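Local structure of probable amino acid aminotransferase (Mycobacterium tuberculosis, 6Q1S) at residues Met60-Pro65 with Ile94-Gly98; Asp132-Ala137 with Ser177-Leu183. The protein is probably an amino acid aminotransferase of the class IV fold family, a pyridoxal-phosphate-dependent family, modelled here with bound 4'-deoxy-4'-aminopyridoxal-5'-phosphate (PMP). One frame throughout, in Å; residues are numbered along the deposited sequence.

Interaction 1: Met60-Pro65 with Ile94-Gly98; sequences MDLPEP and IYSRG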
loop_
_atom_site.group_PDB
_atom_site.type_symbol
_atom_site.label_atom_id
_atom_site.label_comp_id
_atom_site.label_asym_id
_atom_site.label_seq_id
_atom_site.Cartn_x
_atom_site.Cartn_y
_atom_site.Cartn_z
ATOM N N MET B 60 1.000 13.371 -1.683
ATOM C CA MET B 60 0.646 12.422 -2.727
ATOM C C MET B 60 0.402 13.090 -4.070
ATOM O O MET B 60 -0.094 12.433 -4.992
ATOM C CB MET B 60 -0.579 11.617 -2.303
ATOM C CG MET B 60 -0.249 10.544 -1.288
ATOM S SD MET B 60 0.361 9.060 -2.100
ATOM C CE MET B 60 -1.162 8.438 -2.800
ATOM N N ASP B 61 0.747 14.372 -4.201
ATOM C CA ASP B 61 0.583 15.113 -5.451
ATOM C C ASP B 61 -0.851 15.014 -5.958
ATOM O O ASP B 61 -1.108 14.870 -7.156
ATOM C CB ASP B 61 1.584 14.635 -6.503
ATOM C CG ASP B 61 3.018 14.756 -6.031
ATOM O OD1 ASP B 61 3.404 15.854 -5.576
ATOM O OD2 ASP B 61 3.758 13.754 -6.105
ATOM N N LEU B 62 -1.776 15.077 -5.043
ATOM C CA LEU B 62 -3.210 15.077 -5.244
ATOM C C LEU B 62 -3.737 16.504 -5.235
ATOM O O LEU B 62 -3.165 17.377 -4.575
ATOM C CB LEU B 62 -3.907 14.267 -4.147
ATOM C CG LEU B 62 -3.919 12.756 -4.358
ATOM C CD1 LEU B 62 -4.267 12.035 -3.067
ATOM C CD2 LEU B 62 -4.909 12.401 -5.449
ATOM N N PRO B 63 -4.816 16.775 -5.968
ATOM C CA PRO B 63 -5.408 18.115 -5.927
ATOM C C PRO B 63 -5.750 18.512 -4.501
ATOM O O PRO B 63 -6.174 17.686 -3.690
ATOM C CB PRO B 63 -6.663 17.978 -6.795
ATOM C CG PRO B 63 -6.350 16.848 -7.720
ATOM C CD PRO B 63 -5.505 15.893 -6.925
ATOM N N GLU B 64 -5.543 19.784 -4.200
ATOM C CA GLU B 64 -5.755 20.291 -2.855
ATOM C C GLU B 64 -7.217 20.109 -2.467
ATOM O O GLU B 64 -8.105 20.580 -3.194
ATOM C CB GLU B 64 -5.350 21.761 -2.789
ATOM C CG GLU B 64 -5.920 22.533 -1.617
ATOM C CD GLU B 64 -5.622 24.016 -1.711
ATOM O OE1 GLU B 64 -6.333 24.813 -1.063
ATOM O OE2 GLU B 64 -4.675 24.385 -2.437
ATOM N N PRO B 65 -7.514 19.420 -1.367
ATOM C CA PRO B 65 -8.915 19.127 -1.042
ATOM C C PRO B 65 -9.702 20.396 -0.753
ATOM O O PRO B 65 -9.231 21.307 -0.069
ATOM C CB PRO B 65 -8.816 18.226 0.195
ATOM C CG PRO B 65 -7.456 18.455 0.740
ATOM C CD PRO B 65 -6.583 18.769 -0.431
ATOM N N ILE B 94 -12.828 9.152 1.710
ATOM C CA ILE B 94 -12.033 8.483 0.685
ATOM C C ILE B 94 -11.708 9.494 -0.405
ATOM O O ILE B 94 -12.614 10.082 -1.007
ATOM C CB ILE B 94 -12.763 7.263 0.107
ATOM C CG1 ILE B 94 -13.272 6.362 1.234
ATOM C CG2 ILE B 94 -11.841 6.491 -0.828
ATOM C CD1 ILE B 94 -12.171 5.732 2.057
ATOM N N TYR B 95 -10.417 9.696 -0.662
ATOM C CA TYR B 95 -9.938 10.688 -1.623
ATOM C C TYR B 95 -8.888 10.008 -2.497
ATOM O O TYR B 95 -7.739 9.837 -2.080
ATOM C CB TYR B 95 -9.376 11.914 -0.910
ATOM C CG TYR B 95 -9.039 13.077 -1.816
ATOM C CD1 TYR B 95 -9.851 13.404 -2.893
ATOM C CD2 TYR B 95 -7.921 13.865 -1.575
ATOM C CE1 TYR B 95 -9.546 14.473 -3.719
ATOM C CE2 TYR B 95 -7.610 14.936 -2.390
ATOM C CZ TYR B 95 -8.423 15.236 -3.460
ATOM O OH TYR B 95 -8.115 16.304 -4.275
ATOM N N SER B 96 -9.283 9.630 -3.708
ATOM C CA SER B 96 -8.428 8.894 -4.623
ATOM C C SER B 96 -8.057 9.752 -5.823
ATOM O O SER B 96 -8.693 10.771 -6.106
ATOM C CB SER B 96 -9.123 7.618 -5.105
ATOM O OG SER B 96 -8.768 7.319 -6.443
ATOM N N ARG B 97 -7.017 9.315 -6.536
ATOM C CA ARG B 97 -6.552 10.041 -7.711
ATOM C C ARG B 97 -7.543 9.986 -8.867
ATOM O O ARG B 97 -7.401 10.761 -9.819
ATOM C CB ARG B 97 -5.189 9.503 -8.155
ATOM C CG ARG B 97 -4.369 10.494 -8.974
ATOM C CD ARG B 97 -2.929 10.029 -9.141
ATOM N NE ARG B 97 -2.288 9.753 -7.858
ATOM C CZ ARG B 97 -1.658 10.667 -7.124
ATOM N NH1 ARG B 97 -1.576 11.922 -7.546
ATOM N NH2 ARG B 97 -1.106 10.324 -5.970
ATOM N N GLY B 98 -8.532 9.104 -8.813
ATOM C CA GLY B 98 -9.516 9.012 -9.870
ATOM C C GLY B 98 -9.254 7.854 -10.808
ATOM O O GLY B 98 -8.458 6.948 -10.545
#
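Y95 on the strand and R97 just past its end both reach backbone carbonyls of the 60-65 loop. R97 starts sideways, but t, t, m torsions carry its guanidinium to the loop. R97 NH2 donates to M60 O at 2.5 Å, and R97 NH1 to the same O at 3.0 Å. A weak hydrogen bond joins R97 NH1 to D61 O (3.0 Å). Y95, with chi1 t, points at the loop, and its OH gives a very short hydrogen bond to P63 O (2.5 Å). L62 fills the space between the two side chains. L62 CB is 4.2 Å from Y95 CE2, and L62 CD2 lies over one face of the guanidinium. R97 NE forms a salt bridge with D30, and D61 with R163 and R167 of the second subunit. D61, at positive phi, is the C-prime residue of a Schellman motif ending helix 46-59. The contact ties the loop between helices 46-59 and 67-84 to the end of strand 89-96, which pairs with strands 31-39 and 106-113.

Interaction 2: Asp132-Ala137 with Ser177-Leu183; sequences DRGLPA and STDGYVL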
loop_
_atom_site.group_PDB
_atom_site.type_symbol
_atom_site.label_atom_id
_atom_site.label_comp_id
_atom_site.label_asym_id
_atom_site.label_seq_id
_atom_site.Cartn_x
_atom_site.Cartn_y
_atom_site.Cartn_z
ATOM N N ASP B 132 9.587 -6.047 14.196
ATOM C CA ASP B 132 10.491 -5.226 13.403
ATOM C C ASP B 132 9.745 -4.637 12.215
ATOM O O ASP B 132 9.132 -5.365 11.429
ATOM C CB ASP B 132 11.677 -6.065 12.926
ATOM C CG ASP B 132 12.845 -5.217 12.449
ATOM O OD1 ASP B 132 12.612 -4.170 11.808
ATOM O OD2 ASP B 132 14.003 -5.603 12.711
ATOM N N ARG B 133 9.799 -3.312 12.087
ATOM C CA ARG B 133 9.162 -2.648 10.958
ATOM C C ARG B 133 10.056 -2.654 9.726
ATOM O O ARG B 133 9.555 -2.667 8.595
ATOM C CB ARG B 133 8.780 -1.216 11.345
ATOM C CG ARG B 133 8.269 -0.368 10.196
ATOM C CD ARG B 133 6.999 -0.955 9.608
ATOM N NE ARG B 133 6.493 -0.151 8.503
ATOM C CZ ARG B 133 6.854 -0.322 7.235
ATOM N NH1 ARG B 133 7.721 -1.272 6.914
ATOM N NH2 ARG B 133 6.346 0.456 6.290
ATOM N N GLY B 134 11.372 -2.665 9.921
ATOM C CA GLY B 134 12.307 -2.592 8.826
ATOM C C GLY B 134 12.736 -1.192 8.460
ATOM O O GLY B 134 13.680 -1.036 7.678
ATOM N N LEU B 135 12.103 -0.174 9.033
ATOM C CA LEU B 135 12.469 1.202 8.755
ATOM C C LEU B 135 13.318 1.758 9.882
ATOM O O LEU B 135 13.046 1.486 11.054
ATOM C CB LEU B 135 11.222 2.077 8.612
ATOM C CG LEU B 135 10.394 2.061 7.331
ATOM C CD1 LEU B 135 9.115 2.857 7.535
ATOM C CD2 LEU B 135 11.206 2.656 6.198
ATOM N N PRO B 136 14.353 2.515 9.548
ATOM C CA PRO B 136 15.082 3.269 10.567
ATOM C C PRO B 136 14.369 4.573 10.897
ATOM O O PRO B 136 13.524 5.065 10.147
ATOM C CB PRO B 136 16.447 3.518 9.918
ATOM C CG PRO B 136 16.166 3.506 8.461
ATOM C CD PRO B 136 15.016 2.567 8.235
ATOM N N ALA B 137 14.735 5.131 12.051
ATOM C CA ALA B 137 14.079 6.331 12.560
ATOM C C ALA B 137 14.254 7.535 11.640
ATOM O O ALA B 137 13.451 8.471 11.708
ATOM C CB ALA B 137 14.610 6.658 13.956
ATOM N N SER B 177 11.656 0.072 15.134
ATOM C CA SER B 177 12.581 0.339 14.048
ATOM C C SER B 177 13.824 -0.542 14.151
ATOM O O SER B 177 14.120 -1.131 15.195
ATOM C CB SER B 177 12.977 1.812 14.052
ATOM O OG SER B 177 13.679 2.147 15.234
ATOM N N THR B 178 14.562 -0.623 13.040
ATOM C CA THR B 178 15.824 -1.360 13.041
ATOM C C THR B 178 16.817 -0.753 14.024
ATOM O O THR B 178 17.679 -1.457 14.562
ATOM C CB THR B 178 16.422 -1.394 11.632
ATOM O OG1 THR B 178 15.397 -1.708 10.683
ATOM C CG2 THR B 178 17.518 -2.450 11.540
ATOM N N ASP B 179 16.706 0.549 14.270
ATOM C CA ASP B 179 17.533 1.229 15.255
ATOM C C ASP B 179 17.178 0.822 16.677
ATOM O O ASP B 179 17.989 1.014 17.590
ATOM C CB ASP B 179 17.338 2.734 15.044
ATOM C CG ASP B 179 18.632 3.472 14.768
ATOM O OD1 ASP B 179 19.718 2.886 14.949
ATOM O OD2 ASP B 179 18.546 4.594 14.212
ATOM N N GLY B 180 15.996 0.246 16.875
ATOM C CA GLY B 180 15.549 -0.174 18.185
ATOM C C GLY B 180 14.641 0.821 18.862
ATOM O O GLY B 180 14.393 0.689 20.066
ATOM N N TYR B 181 14.154 1.818 18.131
ATOM C CA TYR B 181 13.274 2.844 18.669
ATOM C C TYR B 181 11.822 2.530 18.330
ATOM O O TYR B 181 11.519 1.986 17.263
ATOM C CB TYR B 181 13.656 4.224 18.114
ATOM C CG TYR B 181 15.038 4.677 18.545
ATOM C CD1 TYR B 181 16.124 4.548 17.690
ATOM C CD2 TYR B 181 15.259 5.223 19.802
ATOM C CE1 TYR B 181 17.389 4.948 18.069
ATOM C CE2 TYR B 181 16.525 5.627 20.192
ATOM C CZ TYR B 181 17.585 5.486 19.320
ATOM O OH TYR B 181 18.845 5.888 19.707
ATOM N N VAL B 182 10.924 2.879 19.250
ATOM C CA VAL B 182 9.499 2.645 19.047
ATOM C C VAL B 182 8.964 3.597 17.985
ATOM O O VAL B 182 9.236 4.806 18.013
ATOM C CB VAL B 182 8.735 2.796 20.370
ATOM C CG1 VAL B 182 7.235 2.634 20.143
ATOM C CG2 VAL B 182 9.227 1.770 21.375
ATOM N N LEU B 183 8.193 3.054 17.041
ATOM C CA LEU B 183 7.621 3.851 15.966
ATOM C C LEU B 183 6.144 4.133 16.221
ATOM O O LEU B 183 5.792 5.186 16.763
ATOM C CB LEU B 183 7.804 3.136 14.625
ATOM C CG LEU B 183 9.246 2.991 14.135
ATOM C CD1 LEU B 183 9.302 2.164 12.863
ATOM C CD2 LEU B 183 9.855 4.362 13.905
#
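S177 opens a type I beta turn that runs to G180 and packs against the 132-137 loop. S177 CB is 3.0 Å from L135 O and 4.3 Å from P136 CA. S177 OG accepts from Y181 N (3.0 Å), and S177 N donates to Y181 O (2.9 Å). T178 makes the one hydrogen bond between the segments, from its N to L135 O (3.3 Å). T178 OG1 lies 3.5 Å from G134 C. D179 points toward the other loop, with OD2 4.5 Å from A137 CB. G180 has positive phi and closes the turn, with its N hydrogen-bonded to S177 O (2.9 Å). Y181 turns its ring to R240 in a cation-pi contact. At L183 the segment comes back to the first loop, and CD1 sits 3.7 Å from R133 CB. The 132-137 loop is shaped by an Asx turn, in which D132 OD1 accepts from G134 N (2.7 Å). D132 O accepts a hydrogen bond from W145 NE1 of the second subunit, and L135 and P136 pack on G134 of that subunit. The arrangement is two loops side by side at the ends of neighbouring parallel strands, 126-132 and 172-176, in the mixed sheet of a class IV aminotransferase fold.

In the fold
The two contacts lie at the ends of strands of different sheets in one chain. Interaction 1 is at the end of a strand in the antiparallel sheet, and interaction 2 at the ends of two strands in the mixed sheet. Their centres are 29 Å apart. Their nearest atoms are about 13 Å apart, so they do not touch. Interaction 2 is nearer the bound PMP: the side chain of R133 is about 8 Å from it, against about 14 Å for that of M60 in interaction 1. Both contacts reach the second subunit, interaction 1 through the charge of D61 and interaction 2 through a hydrogen bond and packing, so each forms part of the dimer interface.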